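Local atomic coordinates of fatty acid-binding protein TM_1468 (PDB entry 1VPV), a protein that binds long-chain fatty acids such as palmitate and may take part in lipid transport or fatty acid metabolism. Residues E50-Y63 / I272-V284. Residues are numbered along the deposited sequence; the frame is centred on the assembly and turned at random.
With PLM (palmitic acid), chain D.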
ATOM      1  N   GLU A  50       8.140   3.571 -17.548  1.00 22.28           N
ATOM      2  CA  GLU A  50       8.222   4.713 -16.613  1.00 22.26           C
ATOM      3  C   GLU A  50       8.331   4.263 -15.183  1.00 23.88           C
ATOM      4  O   GLU A  50       7.826   3.194 -14.819  1.00 24.64           O
ATOM      5  CB  GLU A  50       7.062   5.685 -16.742  1.00 19.35           C
ATOM      6  CG  GLU A  50       5.706   5.094 -16.662  1.00 23.53           C
ATOM      7  CD  GLU A  50       4.650   6.114 -17.000  1.00 26.96           C
ATOM      8  OE1 GLU A  50       4.529   7.090 -16.238  1.00 29.37           O
ATOM      9  OE2 GLU A  50       3.963   5.969 -18.036  1.00 26.61           O
ATOM     10  N   PRO A  51       9.071   5.022 -14.369  1.00 24.64           N
ATOM     11  CA  PRO A  51       9.094   4.679 -12.956  1.00 24.08           C
ATOM     12  C   PRO A  51       7.893   5.252 -12.166  1.00 25.34           C
ATOM     13  O   PRO A  51       7.280   6.253 -12.572  1.00 22.15           O
ATOM     14  CB  PRO A  51      10.441   5.212 -12.496  1.00 23.27           C
ATOM     15  CG  PRO A  51      10.752   6.358 -13.459  1.00 27.93           C
ATOM     16  CD  PRO A  51       9.981   6.125 -14.712  1.00 24.81           C
ATOM     17  N   ASP A  52       7.543   4.568 -11.067  1.00 26.91           N
ATOM     18  CA  ASP A  52       6.444   4.966 -10.171  1.00 26.39           C
ATOM     19  C   ASP A  52       6.989   5.918  -9.097  1.00 26.94           C
ATOM     20  O   ASP A  52       7.189   5.527  -7.944  1.00 27.01           O
ATOM     21  CB  ASP A  52       5.832   3.686  -9.579  1.00 27.03           C
ATOM     22  CG  ASP A  52       4.510   3.911  -8.805  1.00 27.32           C
ATOM     23  OD1 ASP A  52       4.027   5.039  -8.668  1.00 25.88           O
ATOM     24  OD2 ASP A  52       3.938   2.923  -8.297  1.00 25.44           O
ATOM     25  N   GLU A  53       7.266   7.172  -9.481  1.00 28.46           N
ATOM     26  CA  GLU A  53       7.829   8.159  -8.537  1.00 27.48           C
ATOM     27  C   GLU A  53       6.735   8.763  -7.660  1.00 26.90           C
ATOM     28  O   GLU A  53       5.683   9.127  -8.182  1.00 24.28           O
ATOM     29  CB  GLU A  53       8.490   9.313  -9.285  1.00 27.92           C
ATOM     30  CG  GLU A  53       9.727   8.965 -10.084  1.00 39.84           C
ATOM     31  CD  GLU A  53      10.983   8.675  -9.255  1.00 47.00           C
ATOM     32  OE1 GLU A  53      10.982   8.835  -8.012  1.00 52.63           O
ATOM     33  OE2 GLU A  53      11.993   8.284  -9.882  1.00 53.67           O
ATOM     34  N   ARG A  54       6.985   8.906  -6.356  1.00 27.88           N
ATOM     35  CA  ARG A  54       6.003   9.500  -5.444  1.00 30.87           C
ATOM     36  C   ARG A  54       6.092  10.997  -5.504  1.00 29.85           C
ATOM     37  O   ARG A  54       6.619  11.624  -4.601  1.00 29.37           O
ATOM     38  CB  ARG A  54       6.177   9.091  -3.966  1.00 29.94           C
ATOM     39  CG  ARG A  54       5.697   7.758  -3.576  1.00 36.13           C
ATOM     40  CD  ARG A  54       4.246   7.440  -3.961  1.00 38.21           C
ATOM     41  NE  ARG A  54       3.183   7.926  -3.067  1.00 30.81           N
ATOM     42  CZ  ARG A  54       1.884   7.759  -3.336  1.00 31.68           C
ATOM     43  NH1 ARG A  54       1.506   7.146  -4.447  1.00 27.11           N
ATOM     44  NH2 ARG A  54       0.950   8.225  -2.526  1.00 30.08           N
ATOM     45  N   GLU A  55       5.495  11.548  -6.538  1.00 30.23           N
ATOM     46  CA  GLU A  55       5.489  12.957  -6.795  1.00 30.88           C
ATOM     47  C   GLU A  55       4.075  13.259  -7.301  1.00 29.45           C
ATOM     48  O   GLU A  55       3.632  12.615  -8.245  1.00 28.95           O
ATOM     49  CB  GLU A  55       6.560  13.239  -7.841  1.00 34.12           C
ATOM     50  CG  GLU A  55       6.226  14.303  -8.886  1.00 44.83           C
ATOM     51  CD  GLU A  55       6.320  15.704  -8.350  1.00 55.05           C
ATOM     52  OE1 GLU A  55       7.429  16.086  -7.932  1.00 63.68           O
ATOM     53  OE2 GLU A  55       5.292  16.419  -8.357  1.00 60.65           O
ATOM     54  N   PRO A  56       3.344  14.187  -6.644  1.00 28.27           N
ATOM     55  CA  PRO A  56       1.929  14.403  -7.013  1.00 28.29           C
ATOM     56  C   PRO A  56       1.701  14.666  -8.503  1.00 28.52           C
ATOM     57  O   PRO A  56       0.776  14.116  -9.062  1.00 25.79           O
ATOM     58  CB  PRO A  56       1.518  15.653  -6.205  1.00 28.15           C
ATOM     59  CG  PRO A  56       2.511  15.780  -5.128  1.00 28.30           C
ATOM     60  CD  PRO A  56       3.781  15.083  -5.553  1.00 25.35           C
ATOM     61  N   GLU A  57       2.523  15.512  -9.134  1.00 30.38           N
ATOM     62  CA  GLU A  57       2.349  15.823 -10.567  1.00 29.42           C
ATOM     63  C   GLU A  57       2.464  14.571 -11.444  1.00 30.07           C
ATOM     64  O   GLU A  57       1.633  14.373 -12.337  1.00 30.99           O
ATOM     65  CB  GLU A  57       3.353  16.874 -11.058  1.00 28.44           C
ATOM     66  N   GLU A  58       3.476  13.732 -11.202  1.00 29.10           N
ATOM     67  CA  GLU A  58       3.684  12.548 -12.032  1.00 28.89           C
ATOM     68  C   GLU A  58       2.553  11.568 -11.899  1.00 28.71           C
ATOM     69  O   GLU A  58       2.109  10.978 -12.894  1.00 27.69           O
ATOM     70  CB  GLU A  58       5.011  11.865 -11.748  1.00 30.34           C
ATOM     71  CG  GLU A  58       6.164  12.483 -12.595  1.00 38.78           C
ATOM     72  CD  GLU A  58       7.286  11.498 -12.890  1.00 47.19           C
ATOM     73  OE1 GLU A  58       7.031  10.510 -13.636  1.00 53.08           O
ATOM     74  OE2 GLU A  58       8.423  11.728 -12.391  1.00 57.76           O
ATOM     75  N   ILE A  59       2.062  11.426 -10.683  1.00 26.08           N
ATOM     76  CA  ILE A  59       0.962  10.537 -10.446  1.00 28.85           C
ATOM     77  C   ILE A  59      -0.299  11.021 -11.169  1.00 29.26           C
ATOM     78  O   ILE A  59      -1.015  10.215 -11.785  1.00 29.69           O
ATOM     79  CB  ILE A  59       0.751  10.273  -8.942  1.00 27.49           C
ATOM     80  CG1 ILE A  59       1.786   9.249  -8.490  1.00 29.76           C
ATOM     81  CG2 ILE A  59      -0.622   9.715  -8.683  1.00 29.57           C
ATOM     82  CD1 ILE A  59       1.949   9.172  -6.979  1.00 38.93           C
HETATM   83  N   MSE A  60      -0.557  12.316 -11.115  1.00 29.16           N
HETATM   84  CA  MSE A  60      -1.649  12.922 -11.877  1.00 31.63           C
HETATM   85  C   MSE A  60      -1.590  12.785 -13.407  1.00 28.76           C
HETATM   86  O   MSE A  60      -2.620  12.575 -14.062  1.00 28.57           O
HETATM   87  CB  MSE A  60      -1.637  14.388 -11.593  1.00 34.38           C
HETATM   88  CG  MSE A  60      -2.127  14.702 -10.233  1.00 55.94           C
HETATM   89 SE   MSE A  60      -3.728  15.725 -10.511  1.00105.27          SE
HETATM   90  CE  MSE A  60      -2.868  17.456 -11.019  1.00 73.98           C
ATOM     91  N   ASN A  61      -0.403  12.992 -13.971  1.00 25.08           N
ATOM     92  CA  ASN A  61      -0.170  12.803 -15.397  1.00 25.21           C
ATOM     93  C   ASN A  61      -0.483  11.363 -15.824  1.00 25.56           C
ATOM     94  O   ASN A  61      -1.131  11.122 -16.862  1.00 28.12           O
ATOM     95  CB  ASN A  61       1.282  13.128 -15.723  1.00 25.07           C
ATOM     96  CG  ASN A  61       1.567  13.098 -17.199  1.00 27.43           C
ATOM     97  OD1 ASN A  61       2.184  12.159 -17.705  1.00 26.01           O
ATOM     98  ND2 ASN A  61       1.118  14.123 -17.906  1.00 33.78           N
ATOM     99  N   PHE A  62      -0.029  10.416 -15.012  1.00 20.15           N
ATOM    100  CA  PHE A  62      -0.246   9.032 -15.270  1.00 20.36           C
ATOM    101  C   PHE A  62      -1.740   8.711 -15.281  1.00 21.44           C
ATOM    102  O   PHE A  62      -2.220   7.929 -16.088  1.00 19.17           O
ATOM    103  CB  PHE A  62       0.441   8.192 -14.193  1.00 20.62           C
ATOM    104  CG  PHE A  62       0.304   6.722 -14.428  1.00 25.07           C
ATOM    105  CD1 PHE A  62       1.167   6.076 -15.330  1.00 22.73           C
ATOM    106  CD2 PHE A  62      -0.706   5.992 -13.802  1.00 16.58           C
ATOM    107  CE1 PHE A  62       1.039   4.726 -15.592  1.00 17.36           C
ATOM    108  CE2 PHE A  62      -0.833   4.655 -14.047  1.00 27.90           C
ATOM    109  CZ  PHE A  62       0.033   4.008 -14.972  1.00 21.17           C
ATOM    110  N   TYR A  63      -2.465   9.289 -14.337  1.00 21.30           N
ATOM    111  CA  TYR A  63      -3.893   9.087 -14.263  1.00 23.07           C
ATOM    112  C   TYR A  63      -4.529   9.512 -15.580  1.00 22.56           C
ATOM    113  O   TYR A  63      -5.435   8.875 -16.074  1.00 25.02           O
ATOM    114  CB  TYR A  63      -4.522   9.906 -13.106  1.00 23.30           C
ATOM    115  CG  TYR A  63      -4.354   9.357 -11.691  1.00 24.80           C
ATOM    116  CD1 TYR A  63      -4.117   8.002 -11.442  1.00 19.00           C
ATOM    117  CD2 TYR A  63      -4.497  10.204 -10.590  1.00 23.56           C
ATOM    118  CE1 TYR A  63      -3.999   7.520 -10.133  1.00 16.16           C
ATOM    119  CE2 TYR A  63      -4.399   9.721  -9.291  1.00 20.35           C
ATOM    120  CZ  TYR A  63      -4.152   8.388  -9.067  1.00 22.24           C
ATOM    121  OH  TYR A  63      -4.036   7.927  -7.756  1.00 22.08           O
ATOM    122  N   ILE A 272      -5.753  10.222   6.737  1.00 19.55           N
ATOM    123  CA  ILE A 272      -5.198  11.009   5.655  1.00 20.89           C
ATOM    124  C   ILE A 272      -5.558  10.280   4.346  1.00 20.41           C
ATOM    125  O   ILE A 272      -5.826   9.090   4.360  1.00 17.37           O
ATOM    126  CB  ILE A 272      -3.679  11.189   5.841  1.00 19.43           C
ATOM    127  CG1 ILE A 272      -3.115  12.081   4.766  1.00 19.49           C
ATOM    128  CG2 ILE A 272      -2.948   9.823   5.847  1.00 18.82           C
ATOM    129  CD1 ILE A 272      -1.761  12.634   5.111  1.00 22.85           C
ATOM    130  N   ILE A 273      -5.613  11.020   3.249  1.00 21.39           N
ATOM    131  CA  ILE A 273      -5.917  10.467   1.948  1.00 23.22           C
ATOM    132  C   ILE A 273      -4.624  10.383   1.135  1.00 24.69           C
ATOM    133  O   ILE A 273      -3.831  11.316   1.138  1.00 27.24           O
ATOM    134  CB  ILE A 273      -6.984  11.336   1.222  1.00 24.05           C
ATOM    135  CG1 ILE A 273      -8.353  11.110   1.886  1.00 29.42           C
ATOM    136  CG2 ILE A 273      -7.084  10.981  -0.263  1.00 24.24           C
ATOM    137  CD1 ILE A 273      -9.401  12.115   1.469  1.00 27.55           C
ATOM    138  N   SER A 274      -4.429   9.271   0.437  1.00 24.92           N
ATOM    139  CA  SER A 274      -3.280   9.081  -0.445  1.00 24.17           C
ATOM    140  C   SER A 274      -3.672   8.524  -1.819  1.00 21.26           C
ATOM    141  O   SER A 274      -4.265   7.437  -1.925  1.00 22.09           O
ATOM    142  CB  SER A 274      -2.298   8.111   0.198  1.00 24.76           C
ATOM    143  OG  SER A 274      -1.103   8.032  -0.540  1.00 24.43           O
ATOM    144  N   PRO A 275      -3.315   9.238  -2.880  1.00 19.97           N
ATOM    145  CA  PRO A 275      -3.616   8.701  -4.197  1.00 22.22           C
ATOM    146  C   PRO A 275      -2.794   7.435  -4.496  1.00 23.39           C
ATOM    147  O   PRO A 275      -1.640   7.348  -4.126  1.00 23.69           O
ATOM    148  CB  PRO A 275      -3.214   9.830  -5.138  1.00 21.52           C
ATOM    149  CG  PRO A 275      -2.260  10.629  -4.389  1.00 25.93           C
ATOM    150  CD  PRO A 275      -2.629  10.531  -2.949  1.00 19.87           C
HETATM  151  N   MSE A 276      -3.391   6.464  -5.152  1.00 23.60           N
HETATM  152  CA  MSE A 276      -2.650   5.252  -5.502  1.00 26.41           C
HETATM  153  C   MSE A 276      -1.694   5.549  -6.660  1.00 22.89           C
HETATM  154  O   MSE A 276      -2.049   6.255  -7.637  1.00 17.30           O
HETATM  155  CB  MSE A 276      -3.609   4.122  -5.877  1.00 22.62           C
HETATM  156  CG  MSE A 276      -4.434   3.628  -4.746  1.00 29.07           C
HETATM  157 SE   MSE A 276      -6.151   2.727  -5.261  1.00 38.18          SE
HETATM  158  CE  MSE A 276      -5.976   1.059  -4.118  1.00 31.05           C
ATOM    159  N   GLY A 277      -0.479   5.020  -6.535  1.00 23.77           N
ATOM    160  CA  GLY A 277       0.576   5.251  -7.534  1.00 23.81           C
ATOM    161  C   GLY A 277       0.327   4.553  -8.869  1.00 22.86           C
ATOM    162  O   GLY A 277      -0.739   3.988  -9.109  1.00 21.82           O
ATOM    163  N   LYS A 278       1.334   4.594  -9.733  1.00 22.09           N
ATOM    164  CA  LYS A 278       1.211   4.053 -11.098  1.00 24.50           C
ATOM    165  C   LYS A 278       1.036   2.526 -11.112  1.00 21.66           C
ATOM    166  O   LYS A 278       0.213   1.986 -11.841  1.00 20.94           O
ATOM    167  CB  LYS A 278       2.427   4.449 -11.975  1.00 24.04           C
ATOM    168  CG  LYS A 278       2.832   5.915 -11.913  1.00 19.87           C
ATOM    169  CD  LYS A 278       3.840   6.231 -13.025  1.00 24.89           C
ATOM    170  CE  LYS A 278       4.316   7.680 -12.990  1.00 20.56           C
ATOM    171  NZ  LYS A 278       5.481   7.823 -13.899  1.00 18.60           N
ATOM    172  N   VAL A 279       1.812   1.836 -10.299  1.00 23.05           N
ATOM    173  CA  VAL A 279       1.750   0.374 -10.267  1.00 22.20           C
ATOM    174  C   VAL A 279       0.420  -0.124  -9.686  1.00 20.49           C
ATOM    175  O   VAL A 279      -0.257  -0.962 -10.276  1.00 22.83           O
ATOM    176  CB  VAL A 279       2.955  -0.199  -9.512  1.00 21.40           C
ATOM    177  CG1 VAL A 279       2.838  -1.688  -9.359  1.00 22.60           C
ATOM    178  CG2 VAL A 279       4.235   0.128 -10.282  1.00 23.64           C
ATOM    179  N   ILE A 280       0.025   0.382  -8.540  1.00 17.69           N
ATOM    180  CA  ILE A 280      -1.228  -0.055  -7.968  1.00 19.24           C
ATOM    181  C   ILE A 280      -2.400   0.253  -8.935  1.00 20.10           C
ATOM    182  O   ILE A 280      -3.256  -0.608  -9.217  1.00 15.98           O
ATOM    183  CB  ILE A 280      -1.408   0.530  -6.562  1.00 19.36           C
ATOM    184  CG1 ILE A 280      -0.407  -0.144  -5.597  1.00 19.56           C
ATOM    185  CG2 ILE A 280      -2.829   0.371  -6.082  1.00 24.79           C
ATOM    186  CD1 ILE A 280      -0.765  -1.565  -5.210  1.00 27.09           C
ATOM    187  N   THR A 281      -2.394   1.456  -9.483  1.00 20.36           N
ATOM    188  CA  THR A 281      -3.442   1.859 -10.415  1.00 21.63           C
ATOM    189  C   THR A 281      -3.532   0.941 -11.614  1.00 21.53           C
ATOM    190  O   THR A 281      -4.625   0.623 -12.101  1.00 21.73           O
ATOM    191  CB  THR A 281      -3.190   3.282 -10.923  1.00 18.83           C
ATOM    192  OG1 THR A 281      -3.160   4.148  -9.794  1.00 23.39           O
ATOM    193  CG2 THR A 281      -4.308   3.738 -11.828  1.00 21.72           C
ATOM    194  N   THR A 282      -2.366   0.557 -12.111  1.00 23.53           N
ATOM    195  CA  THR A 282      -2.258  -0.259 -13.308  1.00 21.94           C
ATOM    196  C   THR A 282      -3.005  -1.549 -13.074  1.00 22.76           C
ATOM    197  O   THR A 282      -3.706  -2.038 -13.976  1.00 25.40           O
ATOM    198  CB  THR A 282      -0.779  -0.497 -13.679  1.00 21.42           C
ATOM    199  OG1 THR A 282      -0.227   0.710 -14.274  1.00 22.40           O
ATOM    200  CG2 THR A 282      -0.643  -1.683 -14.652  1.00 20.39           C
ATOM    201  N   HIS A 283      -2.902  -2.063 -11.848  1.00 22.46           N
ATOM    202  CA  HIS A 283      -3.522  -3.329 -11.484  1.00 22.97           C
ATOM    203  C   HIS A 283      -4.972  -3.188 -11.078  1.00 22.80           C
ATOM    204  O   HIS A 283      -5.723  -4.125 -11.293  1.00 23.82           O
ATOM    205  CB  HIS A 283      -2.776  -4.003 -10.331  1.00 23.20           C
ATOM    206  CG  HIS A 283      -1.530  -4.669 -10.755  1.00 21.54           C
ATOM    207  ND1 HIS A 283      -1.489  -6.006 -11.070  1.00 17.94           N
ATOM    208  CD2 HIS A 283      -0.281  -4.184 -10.954  1.00 20.66           C
ATOM    209  CE1 HIS A 283      -0.260  -6.318 -11.455  1.00 24.89           C
ATOM    210  NE2 HIS A 283       0.497  -5.236 -11.362  1.00 16.44           N
ATOM    211  N   VAL A 284      -5.366  -2.069 -10.460  1.00 20.64           N
ATOM    212  CA  VAL A 284      -6.735  -1.992  -9.914  1.00 22.12           C
ATOM    213  C   VAL A 284      -7.695  -1.297 -10.825  1.00 22.69           C
ATOM    214  O   VAL A 284      -8.902  -1.581 -10.795  1.00 21.44           O
ATOM    215  CB  VAL A 284      -6.847  -1.352  -8.486  1.00 23.44           C
ATOM    216  CG1 VAL A 284      -6.224  -2.258  -7.454  1.00 26.45           C
ATOM    217  CG2 VAL A 284      -6.232   0.013  -8.429  1.00 14.42           C
TER
HETATM  218  C1  PLM D 501       5.345  -5.995  -9.490  1.00 34.58           C
HETATM  219  O1  PLM D 501       6.266  -6.638  -8.905  1.00 33.10           O
HETATM  220  O2  PLM D 501       5.275  -5.935 -10.759  1.00 29.42           O
HETATM  221  C2  PLM D 501       4.336  -5.270  -8.630  1.00 28.71           C
HETATM  222  C3  PLM D 501       3.029  -6.032  -8.552  1.00 19.59           C
HETATM  223  C4  PLM D 501       1.990  -5.210  -7.801  1.00 17.20           C
HETATM  224  C5  PLM D 501       0.665  -5.966  -7.799  1.00 17.40           C
HETATM  225  C6  PLM D 501      -0.423  -5.213  -7.079  1.00 19.64           C
HETATM  226  C7  PLM D 501      -1.729  -5.989  -7.014  1.00 20.02           C
HETATM  227  C8  PLM D 501      -2.897  -5.072  -6.662  1.00 18.58           C
HETATM  228  C9  PLM D 501      -2.889  -4.698  -5.196  1.00 18.97           C
HETATM  229  CA  PLM D 501      -3.993  -3.719  -4.851  1.00 21.27           C
HETATM  230  CB  PLM D 501      -4.053  -3.488  -3.348  1.00 15.01           C
HETATM  231  CC  PLM D 501      -4.952  -2.296  -3.032  1.00 18.39           C
HETATM  232  CD  PLM D 501      -5.181  -2.121  -1.516  1.00 20.79           C
HETATM  233  CE  PLM D 501      -5.886  -0.818  -1.185  1.00 21.45           C
HETATM  234  CF  PLM D 501      -6.280  -0.719   0.281  1.00 28.46           C
HETATM  235  CG  PLM D 501      -5.133  -0.226   1.168  1.00 28.46           C
HETATM  236  O   HOH W   1       1.625   2.404  -6.768  1.00 28.29           O
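Three oxygens of segment 50-63 hold the ammonium of Lys278: NZ lies 2.6 Å from Glu50 OE1, 2.7 Å from the carbonyl oxygen of Pro51 and 3.1 Å from Glu58 OE1. The two carboxylates make this a salt-bridge network. Glu50 OE1 offers its anti lone pair, Glu58 OE1 is met from a direction tilted out of its carboxylate plane, and NZ approaches Pro51 O almost head-on to its C=O bond. Glu50 spends its second oxygen on Trp44 and Arg65. With every torsion beyond CG close to 180°, the lysine chain is a straight rod that passes across one face of Phe62 before NZ reaches the oxygens. Its CB stands 3.6 Å from the ring centroid and 2° off the normal, a CH-pi contact; Thr282 OG1 meets the ring at its edge.

From its separate segment, Asp52 accepts from the first turn of helix 278-284: OD1 from Lys278 N at 2.9 Å and OD2 from Val279 N, both donors lying well out of the carboxylate plane. OD2 is further bonded to Ser21 and to a water that also accepts from Ile280 N, so the aspartate and its water engage three successive amides, where the helix dipole would favour negative charge.

At the end of strand 272-275, Arg54 holds Pro275 O end-on, NH1 and NH2 each 3.2 Å away and the oxygen in the guanidinium plane; NH2 also serves Val25 O. Tyr63 OH adds a weak bond to Met276 O, its ring edge facing Thr281 OG1.

The axes of the short segments 56-63 and 278-284 approach to 10.7 Å, their N-to-C directions 22° apart. Val279, Ile280, His283 and Val284 touch the acyl chain, so helix 278-284 lines the palmitate site; His283 NE2 bonds OG1 of Thr75, a residue that binds the fatty acid. Strands 49-51 and 267-275 belong to different mixed sheets, and the contact joins these two halves of the DegV-like fold beside the lipid.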